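Local structure of putative Ribokinase II (Escherichia coli O6, 3IQ0) at residues I12-A18 / T91-T97; H133-S139 / V163-N169; D192-E198 / K223-R229. The protein is a putative sugar kinase of the pfkB (ribokinase) family that binds ATP with magnesium and probably transfers its terminal phosphate to a carbohydrate hydroxyl. All coordinates share one frame; numbering follows the deposited sequence.

Contact 1: residues I12-A18 / T91-T97; sequences ILVEIMA and TGSAFVT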
loop_
_atom_site.group_PDB
_atom_site.type_symbol
_atom_site.label_atom_id
_atom_site.label_comp_id
_atom_site.label_asym_id
_atom_site.label_seq_id
_atom_site.Cartn_x
_atom_site.Cartn_y
_atom_site.Cartn_z
ATOM N N ILE B 12 -1.788 2.135 -12.794
ATOM C CA ILE B 12 -1.126 0.858 -12.996
ATOM C C ILE B 12 -0.840 0.403 -11.569
ATOM O O ILE B 12 -0.244 1.142 -10.784
ATOM C CB ILE B 12 0.205 1.001 -13.744
ATOM C CG1 ILE B 12 -0.048 1.282 -15.225
ATOM C CG2 ILE B 12 1.031 -0.261 -13.589
ATOM C CD1 ILE B 12 1.227 1.469 -16.015
ATOM N N LEU B 13 -1.284 -0.795 -11.222
ATOM C CA LEU B 13 -1.067 -1.309 -9.880
ATOM C C LEU B 13 -0.891 -2.814 -9.926
ATOM O O LEU B 13 -1.010 -3.423 -10.993
ATOM C CB LEU B 13 -2.262 -0.968 -8.982
ATOM C CG LEU B 13 -3.659 -1.327 -9.502
ATOM C CD1 LEU B 13 -4.502 -1.938 -8.403
ATOM C CD2 LEU B 13 -4.323 -0.077 -10.040
ATOM N N VAL B 14 -0.580 -3.406 -8.776
ATOM C CA VAL B 14 -0.440 -4.850 -8.693
ATOM C C VAL B 14 -1.573 -5.362 -7.820
ATOM O O VAL B 14 -2.062 -4.658 -6.936
ATOM C CB VAL B 14 0.913 -5.296 -8.078
ATOM C CG1 VAL B 14 2.064 -4.887 -8.988
ATOM C CG2 VAL B 14 1.083 -4.705 -6.688
ATOM N N GLU B 15 -2.014 -6.582 -8.089
ATOM C CA GLU B 15 -3.092 -7.175 -7.315
ATOM C C GLU B 15 -2.533 -8.374 -6.567
ATOM O O GLU B 15 -1.741 -9.133 -7.122
ATOM C CB GLU B 15 -4.225 -7.623 -8.241
ATOM C CG GLU B 15 -5.487 -8.064 -7.513
ATOM C CD GLU B 15 -6.657 -8.291 -8.452
ATOM O OE1 GLU B 15 -7.006 -9.463 -8.707
ATOM O OE2 GLU B 15 -7.226 -7.292 -8.940
ATOM N N ILE B 16 -2.923 -8.511 -5.302
ATOM C CA ILE B 16 -2.506 -9.634 -4.459
ATOM C C ILE B 16 -3.819 -10.321 -4.097
ATOM O O ILE B 16 -4.653 -9.744 -3.408
ATOM C CB ILE B 16 -1.791 -9.165 -3.169
ATOM C CG1 ILE B 16 -0.432 -8.542 -3.503
ATOM C CG2 ILE B 16 -1.583 -10.346 -2.235
ATOM C CD1 ILE B 16 -0.509 -7.200 -4.169
HETATM N N MSE B 17 -4.004 -11.548 -4.576
HETATM C CA MSE B 17 -5.253 -12.280 -4.358
HETATM C C MSE B 17 -5.269 -13.305 -3.233
HETATM O O MSE B 17 -4.300 -14.020 -3.014
HETATM C CB MSE B 17 -5.659 -12.998 -5.651
HETATM C CG MSE B 17 -6.008 -12.080 -6.815
HETATM SE SE MSE B 17 -6.164 -13.040 -8.497
HETATM C CE MSE B 17 -4.616 -12.309 -9.353
ATOM N N ALA B 18 -6.394 -13.382 -2.538
ATOM C CA ALA B 18 -6.547 -14.356 -1.469
ATOM C C ALA B 18 -6.496 -15.726 -2.139
ATOM O O ALA B 18 -7.079 -15.925 -3.208
ATOM C CB ALA B 18 -7.880 -14.160 -0.776
ATOM N N THR B 91 4.217 1.965 -5.593
ATOM C CA THR B 91 3.364 1.520 -6.690
ATOM C C THR B 91 2.026 1.107 -6.090
ATOM O O THR B 91 1.985 0.446 -5.055
ATOM C CB THR B 91 3.994 0.328 -7.431
ATOM O OG1 THR B 91 5.233 0.742 -8.020
ATOM C CG2 THR B 91 3.069 -0.181 -8.534
ATOM N N GLY B 92 0.940 1.536 -6.720
ATOM C CA GLY B 92 -0.379 1.191 -6.233
ATOM C C GLY B 92 -0.554 -0.307 -6.090
ATOM O O GLY B 92 0.185 -1.091 -6.693
ATOM N N SER B 93 -1.533 -0.708 -5.287
ATOM C CA SER B 93 -1.799 -2.121 -5.064
ATOM C C SER B 93 -3.254 -2.352 -4.702
ATOM O O SER B 93 -3.988 -1.414 -4.376
ATOM C CB SER B 93 -0.929 -2.650 -3.929
ATOM O OG SER B 93 -1.367 -2.120 -2.687
ATOM N N ALA B 94 -3.664 -3.611 -4.761
ATOM C CA ALA B 94 -5.024 -3.988 -4.421
ATOM C C ALA B 94 -5.052 -5.425 -3.905
ATOM O O ALA B 94 -4.590 -6.337 -4.584
ATOM C CB ALA B 94 -5.924 -3.860 -5.639
ATOM N N PHE B 95 -5.568 -5.604 -2.693
ATOM C CA PHE B 95 -5.708 -6.922 -2.084
ATOM C C PHE B 95 -7.174 -7.281 -2.309
ATOM O O PHE B 95 -8.051 -6.459 -2.076
ATOM C CB PHE B 95 -5.435 -6.866 -0.575
ATOM C CG PHE B 95 -3.989 -6.681 -0.217
ATOM C CD1 PHE B 95 -3.172 -7.786 0.017
ATOM C CD2 PHE B 95 -3.449 -5.407 -0.091
ATOM C CE1 PHE B 95 -1.840 -7.623 0.376
ATOM C CE2 PHE B 95 -2.114 -5.226 0.268
ATOM C CZ PHE B 95 -1.309 -6.340 0.503
ATOM N N VAL B 96 -7.442 -8.499 -2.755
ATOM C CA VAL B 96 -8.815 -8.910 -3.016
ATOM C C VAL B 96 -9.114 -10.298 -2.442
ATOM O O VAL B 96 -8.225 -11.137 -2.327
ATOM C CB VAL B 96 -9.093 -8.909 -4.553
ATOM C CG1 VAL B 96 -8.137 -9.849 -5.250
ATOM C CG2 VAL B 96 -10.523 -9.309 -4.836
ATOM N N THR B 97 -10.366 -10.534 -2.072
ATOM C CA THR B 97 -10.744 -11.839 -1.545
ATOM C C THR B 97 -12.171 -12.234 -1.918
ATOM O O THR B 97 -13.071 -11.402 -1.948
ATOM C CB THR B 97 -10.583 -11.903 -0.016
ATOM O OG1 THR B 97 -10.912 -13.222 0.434
ATOM C CG2 THR B 97 -11.482 -10.888 0.666
HETATM O O HOH W 1 1.293 2.872 -9.451
#
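Ile-16 and Phe-95 lie side by side across two parallel strands, 13-18 and 92-96, in the small four-stranded sheet that serves ribokinase-family enzymes as lid and, in many members, as dimer interface. On this face CB of Ile-16 approaches CD1 of Phe-95 at 3.7 Å, and CG2 of Ile-16 reaches the same ring flank. Phe-95 owes this position to a chi1 of -73°, which sets CG opposite its carbonyl carbon and lays the ring along its neighbour. The other face carries Leu-13, Glu-15, Met-17, Ala-94 and Val-96. There CD1 of Leu-13 rests 3.7 Å from CB of Ala-94, while CG1 of Val-96 touches both CG of selenomethionine Met-17 and the outer chain of Glu-15 (3.7 Å to OE1). Beneath, the backbones alternate donors and acceptors from Val-14 to Ala-18; the bond from Ile-16 N to Ala-94 O is short and straight (2.8 Å, 166°), that from Ala-94 N to Val-14 O bent (131°). At the first residues Ile-12 O and Gly-92 N are too far apart to bond directly, and a water spans them, donating to the first and accepting from the second. Further out, strand 29-37 pairs antiparallel with 13-18, and strand 106-109 does so with 92-96. Phe-65 of the second subunit meets the Phe-95 ring edge-to-face, and Ile-16 packs on Phe-95 of that subunit, so the Ile-16/Phe-95 face belongs to the dimer interface. Pro-296 touches Glu-15 and Met-17 on the other face, where CG of Met-17 and CG1 of Val-96, at 3.5 Å, are closer than usual van der Waals contact.

Contact 2: residues H133-S139 / V163-N169; sequences HFHIMGS and VISFDPN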
loop_
_atom_site.group_PDB
_atom_site.type_symbol
_atom_site.label_atom_id
_atom_site.label_comp_id
_atom_site.label_asym_id
_atom_site.label_seq_id
_atom_site.Cartn_x
_atom_site.Cartn_y
_atom_site.Cartn_z
ATOM N N HIS B 133 -5.764 7.581 -31.580
ATOM C CA HIS B 133 -6.843 7.101 -30.733
ATOM C C HIS B 133 -6.393 7.124 -29.284
ATOM O O HIS B 133 -5.390 6.514 -28.924
ATOM C CB HIS B 133 -7.251 5.678 -31.122
ATOM C CG HIS B 133 -8.034 5.600 -32.398
ATOM N ND1 HIS B 133 -7.514 5.978 -33.616
ATOM C CD2 HIS B 133 -9.299 5.182 -32.640
ATOM C CE1 HIS B 133 -8.424 5.794 -34.558
ATOM N NE2 HIS B 133 -9.515 5.311 -33.991
ATOM N N PHE B 134 -7.139 7.846 -28.458
ATOM C CA PHE B 134 -6.817 7.955 -27.046
ATOM C C PHE B 134 -8.001 7.435 -26.255
ATOM O O PHE B 134 -9.140 7.871 -26.458
ATOM C CB PHE B 134 -6.545 9.413 -26.673
ATOM C CG PHE B 134 -5.921 9.584 -25.322
ATOM C CD1 PHE B 134 -4.594 9.239 -25.107
ATOM C CD2 PHE B 134 -6.659 10.099 -24.261
ATOM C CE1 PHE B 134 -4.007 9.405 -23.859
ATOM C CE2 PHE B 134 -6.081 10.270 -23.004
ATOM C CZ PHE B 134 -4.754 9.923 -22.803
ATOM N N HIS B 135 -7.725 6.500 -25.353
ATOM C CA HIS B 135 -8.774 5.902 -24.545
ATOM C C HIS B 135 -8.696 6.321 -23.084
ATOM O O HIS B 135 -7.632 6.292 -22.467
ATOM C CB HIS B 135 -8.701 4.385 -24.637
ATOM C CG HIS B 135 -9.760 3.694 -23.844
ATOM N ND1 HIS B 135 -11.065 3.601 -24.271
ATOM C CD2 HIS B 135 -9.721 3.122 -22.618
ATOM C CE1 HIS B 135 -11.786 3.000 -23.341
ATOM N NE2 HIS B 135 -10.995 2.700 -22.328
ATOM N N ILE B 136 -9.843 6.705 -22.536
ATOM C CA ILE B 136 -9.918 7.148 -21.152
ATOM C C ILE B 136 -10.775 6.227 -20.289
ATOM O O ILE B 136 -11.871 5.839 -20.682
ATOM C CB ILE B 136 -10.498 8.580 -21.069
ATOM C CG1 ILE B 136 -9.528 9.564 -21.722
ATOM C CG2 ILE B 136 -10.721 8.975 -19.620
ATOM C CD1 ILE B 136 -10.136 10.933 -21.960
HETATM N N MSE B 137 -10.248 5.874 -19.119
HETATM C CA MSE B 137 -10.950 5.036 -18.149
HETATM C C MSE B 137 -11.467 5.987 -17.064
HETATM O O MSE B 137 -10.682 6.698 -16.439
HETATM C CB MSE B 137 -9.992 4.028 -17.503
HETATM C CG MSE B 137 -9.579 2.878 -18.391
HETATM SE SE MSE B 137 -11.100 1.761 -18.768
HETATM C CE MSE B 137 -10.216 0.436 -19.871
ATOM N N GLY B 138 -12.777 6.003 -16.852
ATOM C CA GLY B 138 -13.333 6.877 -15.833
ATOM C C GLY B 138 -12.774 6.587 -14.449
ATOM O O GLY B 138 -12.735 7.468 -13.586
ATOM N N SER B 139 -12.324 5.354 -14.242
ATOM C CA SER B 139 -11.769 4.944 -12.957
ATOM C C SER B 139 -10.493 5.691 -12.593
ATOM O O SER B 139 -10.022 5.606 -11.461
ATOM C CB SER B 139 -11.479 3.446 -12.970
ATOM O OG SER B 139 -10.494 3.150 -13.945
ATOM N N VAL B 163 -9.104 10.429 -32.283
ATOM C CA VAL B 163 -10.400 9.997 -31.765
ATOM C C VAL B 163 -10.314 9.652 -30.281
ATOM O O VAL B 163 -9.343 9.044 -29.825
ATOM C CB VAL B 163 -10.918 8.755 -32.532
ATOM C CG1 VAL B 163 -12.226 8.264 -31.922
ATOM C CG2 VAL B 163 -11.115 9.101 -34.006
ATOM N N ILE B 164 -11.337 10.043 -29.530
ATOM C CA ILE B 164 -11.386 9.796 -28.094
ATOM C C ILE B 164 -12.434 8.724 -27.752
ATOM O O ILE B 164 -13.577 8.790 -28.208
ATOM C CB ILE B 164 -11.744 11.110 -27.331
ATOM C CG1 ILE B 164 -10.746 12.221 -27.687
ATOM C CG2 ILE B 164 -11.759 10.864 -25.819
ATOM C CD1 ILE B 164 -9.318 11.973 -27.227
ATOM N N SER B 165 -12.034 7.718 -26.976
ATOM C CA SER B 165 -12.956 6.672 -26.542
ATOM C C SER B 165 -13.019 6.829 -25.033
ATOM O O SER B 165 -12.028 7.197 -24.396
ATOM C CB SER B 165 -12.447 5.271 -26.927
ATOM O OG SER B 165 -11.126 5.054 -26.467
ATOM N N PHE B 166 -14.175 6.547 -24.452
ATOM C CA PHE B 166 -14.345 6.737 -23.017
ATOM C C PHE B 166 -15.163 5.628 -22.377
ATOM O O PHE B 166 -16.266 5.312 -22.835
ATOM C CB PHE B 166 -15.008 8.106 -22.796
ATOM C CG PHE B 166 -15.370 8.409 -21.362
ATOM C CD1 PHE B 166 -14.521 8.065 -20.316
ATOM C CD2 PHE B 166 -16.532 9.117 -21.069
ATOM C CE1 PHE B 166 -14.816 8.428 -18.995
ATOM C CE2 PHE B 166 -16.839 9.487 -19.750
ATOM C CZ PHE B 166 -15.974 9.140 -18.713
ATOM N N ASP B 167 -14.605 5.037 -21.322
ATOM C CA ASP B 167 -15.252 3.965 -20.580
ATOM C C ASP B 167 -15.504 4.462 -19.153
ATOM O O ASP B 167 -14.580 4.568 -18.349
ATOM C CB ASP B 167 -14.354 2.728 -20.540
ATOM C CG ASP B 167 -14.941 1.614 -19.703
ATOM O OD1 ASP B 167 -15.804 1.892 -18.850
ATOM O OD2 ASP B 167 -14.522 0.456 -19.888
ATOM N N PRO B 168 -16.770 4.748 -18.821
ATOM C CA PRO B 168 -17.185 5.243 -17.509
ATOM C C PRO B 168 -17.215 4.220 -16.378
ATOM O O PRO B 168 -18.235 4.087 -15.703
ATOM C CB PRO B 168 -18.572 5.804 -17.795
ATOM C CG PRO B 168 -19.115 4.771 -18.729
ATOM C CD PRO B 168 -17.947 4.550 -19.689
ATOM N N ASN B 169 -16.109 3.514 -16.160
ATOM C CA ASN B 169 -16.059 2.514 -15.096
ATOM C C ASN B 169 -15.732 3.208 -13.780
ATOM O O ASN B 169 -14.769 2.859 -13.101
ATOM C CB ASN B 169 -15.002 1.446 -15.413
ATOM C CG ASN B 169 -13.587 1.996 -15.406
ATOM O OD1 ASN B 169 -13.342 3.102 -15.872
ATOM N ND2 ASN B 169 -12.644 1.212 -14.886
HETATM O O HOH W 2 -10.049 5.820 -28.740
#
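His-135 and Ser-165 join side chain to side chain over two neighbouring parallel strands of the large central sheet, 131-137 and 163-167, linked through helix 144-159 as a beta-alpha-beta unit. ND1 of His-135 and OG of Ser-165 are 2.6 Å apart in a hydrogen bond whose direction is open, with the hydroxyl at the ring's edge. Ser-165 OG takes this place by standing between its backbone N and carbonyl carbon (chi1 53°); a water 2.6 Å from this OG donates a weak bond to Phe-134 O. On the opposite face the packing is close and apolar: CD1 of Ile-164 touches CB of Phe-134 at 3.8 Å, and CG2 of Ile-136 lies 4.0 Å from CD1 of Phe-166. The Phe-166 ring also turns its edge to Ile-136 O. This middle is buried, whereas both ends, His-133/Val-163 and Ser-139/Asn-169, are partly exposed. At the first, Val-163 CB sits over one face of the His-133 imidazole, a CH-pi contact of 4.1 Å to the ring centroid. Toward the second, Gly-138 N binds Asp-167 O at 2.7 Å, nearly straight, and Ser-139 N donates to OD1 of Asn-169 from well above the amide's carbonyl plane. An apolar face under helix 144-159 thus backs a polar His-135/Ser-165 face, while Asn-169 and the salt bridge from Asp-167 OD2 to Lys-228 place polar groups at the end where ATP is bound.

Contact 3: residues D192-E198 / K223-R229; sequences DIYMPSE and KEVIVKR. With ATP (adenosine-5'-triphosphate), chain G.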
loop_
_atom_site.group_PDB
_atom_site.type_symbol
_atom_site.label_atom_id
_atom_site.label_comp_id
_atom_site.label_asym_id
_atom_site.label_seq_id
_atom_site.Cartn_x
_atom_site.Cartn_y
_atom_site.Cartn_z
ATOM N N ASP B 192 -15.911 10.412 -28.661
ATOM C CA ASP B 192 -16.431 9.983 -29.953
ATOM C C ASP B 192 -17.033 8.595 -29.803
ATOM O O ASP B 192 -18.036 8.266 -30.440
ATOM C CB ASP B 192 -15.305 9.950 -30.989
ATOM C CG ASP B 192 -14.638 11.303 -31.171
ATOM O OD1 ASP B 192 -15.315 12.237 -31.639
ATOM O OD2 ASP B 192 -13.438 11.431 -30.838
ATOM N N ILE B 193 -16.412 7.792 -28.942
ATOM C CA ILE B 193 -16.833 6.418 -28.684
ATOM C C ILE B 193 -17.067 6.238 -27.189
ATOM O O ILE B 193 -16.127 6.278 -26.399
ATOM C CB ILE B 193 -15.735 5.415 -29.163
ATOM C CG1 ILE B 193 -15.471 5.626 -30.657
ATOM C CG2 ILE B 193 -16.164 3.970 -28.892
ATOM C CD1 ILE B 193 -14.340 4.778 -31.203
ATOM N N TYR B 194 -18.327 6.049 -26.812
ATOM C CA TYR B 194 -18.707 5.876 -25.413
ATOM C C TYR B 194 -18.980 4.399 -25.139
ATOM O O TYR B 194 -19.780 3.775 -25.837
ATOM C CB TYR B 194 -19.962 6.707 -25.128
ATOM C CG TYR B 194 -20.247 6.926 -23.661
ATOM C CD1 TYR B 194 -19.215 7.236 -22.772
ATOM C CD2 TYR B 194 -21.547 6.850 -23.164
ATOM C CE1 TYR B 194 -19.468 7.462 -21.423
ATOM C CE2 TYR B 194 -21.813 7.073 -21.812
ATOM C CZ TYR B 194 -20.768 7.376 -20.950
ATOM O OH TYR B 194 -21.008 7.568 -19.613
HETATM N N MSE B 195 -18.330 3.836 -24.123
HETATM C CA MSE B 195 -18.507 2.418 -23.815
HETATM C C MSE B 195 -18.928 2.119 -22.371
HETATM O O MSE B 195 -18.202 1.479 -21.610
HETATM C CB MSE B 195 -17.216 1.665 -24.159
HETATM C CG MSE B 195 -16.754 1.888 -25.594
HETATM SE SE MSE B 195 -15.106 0.952 -26.022
HETATM C CE MSE B 195 -13.878 2.272 -25.446
ATOM N N PRO B 196 -20.129 2.567 -21.982
ATOM C CA PRO B 196 -20.606 2.328 -20.620
ATOM C C PRO B 196 -21.133 0.917 -20.446
ATOM O O PRO B 196 -21.541 0.275 -21.412
ATOM C CB PRO B 196 -21.724 3.348 -20.478
ATOM C CG PRO B 196 -22.348 3.286 -21.833
ATOM C CD PRO B 196 -21.136 3.311 -22.760
ATOM N N SER B 197 -21.117 0.427 -19.214
ATOM C CA SER B 197 -21.671 -0.886 -18.954
ATOM C C SER B 197 -23.156 -0.623 -18.719
ATOM O O SER B 197 -23.559 0.515 -18.485
ATOM C CB SER B 197 -21.047 -1.506 -17.707
ATOM O OG SER B 197 -21.290 -0.713 -16.566
ATOM N N GLU B 198 -23.963 -1.672 -18.788
ATOM C CA GLU B 198 -25.403 -1.557 -18.595
ATOM C C GLU B 198 -25.756 -0.710 -17.375
ATOM O O GLU B 198 -26.634 0.154 -17.438
ATOM C CB GLU B 198 -25.997 -2.961 -18.452
ATOM C CG GLU B 198 -27.479 -3.066 -18.719
ATOM C CD GLU B 198 -27.917 -4.507 -18.909
ATOM O OE1 GLU B 198 -27.701 -5.321 -17.985
ATOM O OE2 GLU B 198 -28.474 -4.827 -19.982
ATOM N N LYS B 223 -20.412 9.536 -31.474
ATOM C CA LYS B 223 -20.722 8.828 -32.703
ATOM C C LYS B 223 -21.130 7.379 -32.478
ATOM O O LYS B 223 -21.987 6.853 -33.186
ATOM C CB LYS B 223 -19.520 8.895 -33.649
ATOM C CG LYS B 223 -19.140 10.320 -34.033
ATOM C CD LYS B 223 -17.879 10.373 -34.883
ATOM C CE LYS B 223 -17.497 11.815 -35.205
ATOM N NZ LYS B 223 -17.311 12.642 -33.974
ATOM N N GLU B 224 -20.513 6.737 -31.490
ATOM C CA GLU B 224 -20.807 5.343 -31.190
ATOM C C GLU B 224 -20.918 5.095 -29.701
ATOM O O GLU B 224 -20.118 5.590 -28.912
ATOM C CB GLU B 224 -19.718 4.438 -31.766
ATOM C CG GLU B 224 -19.661 4.428 -33.284
ATOM C CD GLU B 224 -18.412 3.760 -33.817
ATOM O OE1 GLU B 224 -17.314 4.307 -33.618
ATOM O OE2 GLU B 224 -18.524 2.686 -34.433
ATOM N N VAL B 225 -21.927 4.324 -29.330
ATOM C CA VAL B 225 -22.156 3.963 -27.942
ATOM C C VAL B 225 -22.204 2.445 -27.894
ATOM O O VAL B 225 -23.100 1.827 -28.478
ATOM C CB VAL B 225 -23.495 4.527 -27.426
ATOM C CG1 VAL B 225 -23.732 4.088 -25.982
ATOM C CG2 VAL B 225 -23.484 6.042 -27.531
ATOM N N ILE B 226 -21.214 1.847 -27.240
ATOM C CA ILE B 226 -21.166 0.397 -27.115
ATOM C C ILE B 226 -21.518 0.028 -25.680
ATOM O O ILE B 226 -20.759 0.313 -24.753
ATOM C CB ILE B 226 -19.765 -0.172 -27.457
ATOM C CG1 ILE B 226 -19.446 0.036 -28.935
ATOM C CG2 ILE B 226 -19.725 -1.656 -27.161
ATOM C CD1 ILE B 226 -19.034 1.438 -29.296
ATOM N N VAL B 227 -22.677 -0.601 -25.498
ATOM C CA VAL B 227 -23.115 -0.983 -24.162
ATOM C C VAL B 227 -22.815 -2.431 -23.825
ATOM O O VAL B 227 -23.245 -3.353 -24.522
ATOM C CB VAL B 227 -24.624 -0.737 -23.972
ATOM C CG1 VAL B 227 -25.073 -1.282 -22.626
ATOM C CG2 VAL B 227 -24.912 0.756 -24.049
ATOM N N LYS B 228 -22.063 -2.611 -22.747
ATOM C CA LYS B 228 -21.688 -3.931 -22.257
ATOM C C LYS B 228 -22.778 -4.399 -21.296
ATOM O O LYS B 228 -23.181 -3.657 -20.402
ATOM C CB LYS B 228 -20.335 -3.834 -21.546
ATOM C CG LYS B 228 -19.184 -3.535 -22.493
ATOM C CD LYS B 228 -17.996 -2.940 -21.766
ATOM C CE LYS B 228 -18.299 -1.531 -21.296
ATOM N NZ LYS B 228 -17.153 -0.928 -20.568
ATOM N N ARG B 229 -23.256 -5.624 -21.482
ATOM C CA ARG B 229 -24.331 -6.148 -20.646
ATOM C C ARG B 229 -23.973 -7.398 -19.853
ATOM O O ARG B 229 -24.791 -8.302 -19.715
ATOM C CB ARG B 229 -25.562 -6.436 -21.513
ATOM C CG ARG B 229 -26.047 -5.252 -22.333
ATOM C CD ARG B 229 -27.248 -5.626 -23.194
ATOM N NE ARG B 229 -27.713 -4.498 -24.000
ATOM C CZ ARG B 229 -28.164 -3.353 -23.497
ATOM N NH1 ARG B 229 -28.219 -3.171 -22.181
ATOM N NH2 ARG B 229 -28.553 -2.380 -24.313
HETATM P PG ATP G . -15.855 -3.107 -15.553
HETATM O O1G ATP G . -14.949 -4.182 -15.015
HETATM O O2G ATP G . -16.250 -2.116 -14.488
HETATM O O3G ATP G . -15.182 -2.367 -16.709
HETATM P PB ATP G . -18.144 -3.714 -17.321
HETATM O O1B ATP G . -19.566 -3.711 -16.850
HETATM O O2B ATP G . -17.604 -2.581 -18.124
HETATM O O3B ATP G . -17.164 -3.893 -16.056
HETATM P PA ATP G . -18.863 -6.398 -17.992
HETATM O O1A ATP G . -18.532 -7.140 -16.716
HETATM O O2A ATP G . -20.257 -5.995 -18.290
HETATM O O3A ATP G . -17.918 -5.075 -18.092
HETATM O "O5'" ATP G . -18.180 -6.877 -19.594
HETATM C "C5'" ATP G . -17.336 -7.092 -20.632
HETATM C "C4'" ATP G . -18.147 -7.726 -21.734
HETATM O "O4'" ATP G . -17.622 -9.029 -21.447
HETATM C "C3'" ATP G . -19.681 -8.021 -21.585
HETATM O "O3'" ATP G . -20.538 -7.060 -22.177
HETATM C "C2'" ATP G . -19.778 -9.376 -22.135
HETATM O "O2'" ATP G . -19.875 -9.337 -23.565
HETATM C "C1'" ATP G . -18.549 -10.074 -21.639
HETATM N N9 ATP G . -18.813 -10.781 -20.320
HETATM C C8 ATP G . -18.629 -10.329 -19.018
HETATM N N7 ATP G . -18.980 -11.251 -18.107
HETATM C C5 ATP G . -19.389 -12.325 -18.781
HETATM C C6 ATP G . -19.922 -13.692 -18.455
HETATM N N6 ATP G . -20.044 -14.049 -17.176
HETATM N N1 ATP G . -20.262 -14.570 -19.507
HETATM C C2 ATP G . -20.148 -14.238 -20.860
HETATM N N3 ATP G . -19.665 -12.979 -21.224
HETATM C C4 ATP G . -19.293 -12.020 -20.253
#
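The ATP pocket of this ribokinase-like fold is bordered by the end of strand 224-228 and the loop that follows strand 193-194, parallel strands consecutive in a beta-alpha-beta crossover through helix 210-220. Ser-197 in that loop is a pocket residue, its side chain about 4 Å from the magnesium ion. Lys-228 carries the contact into the pocket. Its chain turns at chi3 (-70°), bringing NZ to Met-195 O at 2.8 Å and to O2B of the beta-phosphate at 3.0 Å. With Asp-167 OD2 also a salt-bridge partner, the ammonium is held from protein and nucleotide together. Next, Arg-229 N makes a weak bond to the ribose O3'. The extended Arg-229 side chain reaches Glu-198, whose OE2 receives NH1 at 2.8 Å on its anti side; carboxylate and guanidinium planes are turned 41° apart. At the far end a second salt bridge joins Lys-223 NZ to Asp-192 OD1, again met on the anti side, at 3.1 Å; OD2 accepts from Ile-164 N of the next strand, and Asp-192 O from both Lys-223 N and Glu-224 N. Between these ends the regular pairing is short: Tyr-194 N gives to Glu-224 O, and Ile-226 N to Tyr-194 O. Past Pro-196 a single bridge follows, Lys-228 N bound to Pro-196 O and Glu-198 N to Lys-228 O (2.7 Å). On one face Ile-193 CG2 meets Ile-226 CD1 at 3.8 Å, where helix 258-271 covers Ile-226 through Phe-262 and Trp-266. Helix 210-220 packs on Val-225 and Val-227, strand 163-167 flanks 193-194, and strand 234-237 runs antiparallel beside 224-228.

Overall arrangement
Contacts 2 and 3 are adjoining parts of one sheet, their centres 10 Å apart, because strands 163-167 and 193-194 are neighbours: Phe-166 N lies 2.8 Å from Ile-193 O, and Ile-164 N equally far from Asp-192 OD2. Both deliver their C-terminal ends to ATP, contact 2 through Asn-169 and contact 3 through Lys-228 and Arg-229. Contact 1 belongs to the separate small sheet. Its centre is 22 Å from that of contact 2 and 27 Å from that of contact 3, on the other side of the chain's centre from the latter. Even so, the Glu-15 side chain comes within about 10 Å of the nucleotide, consistent with a lid facing the active-site cleft.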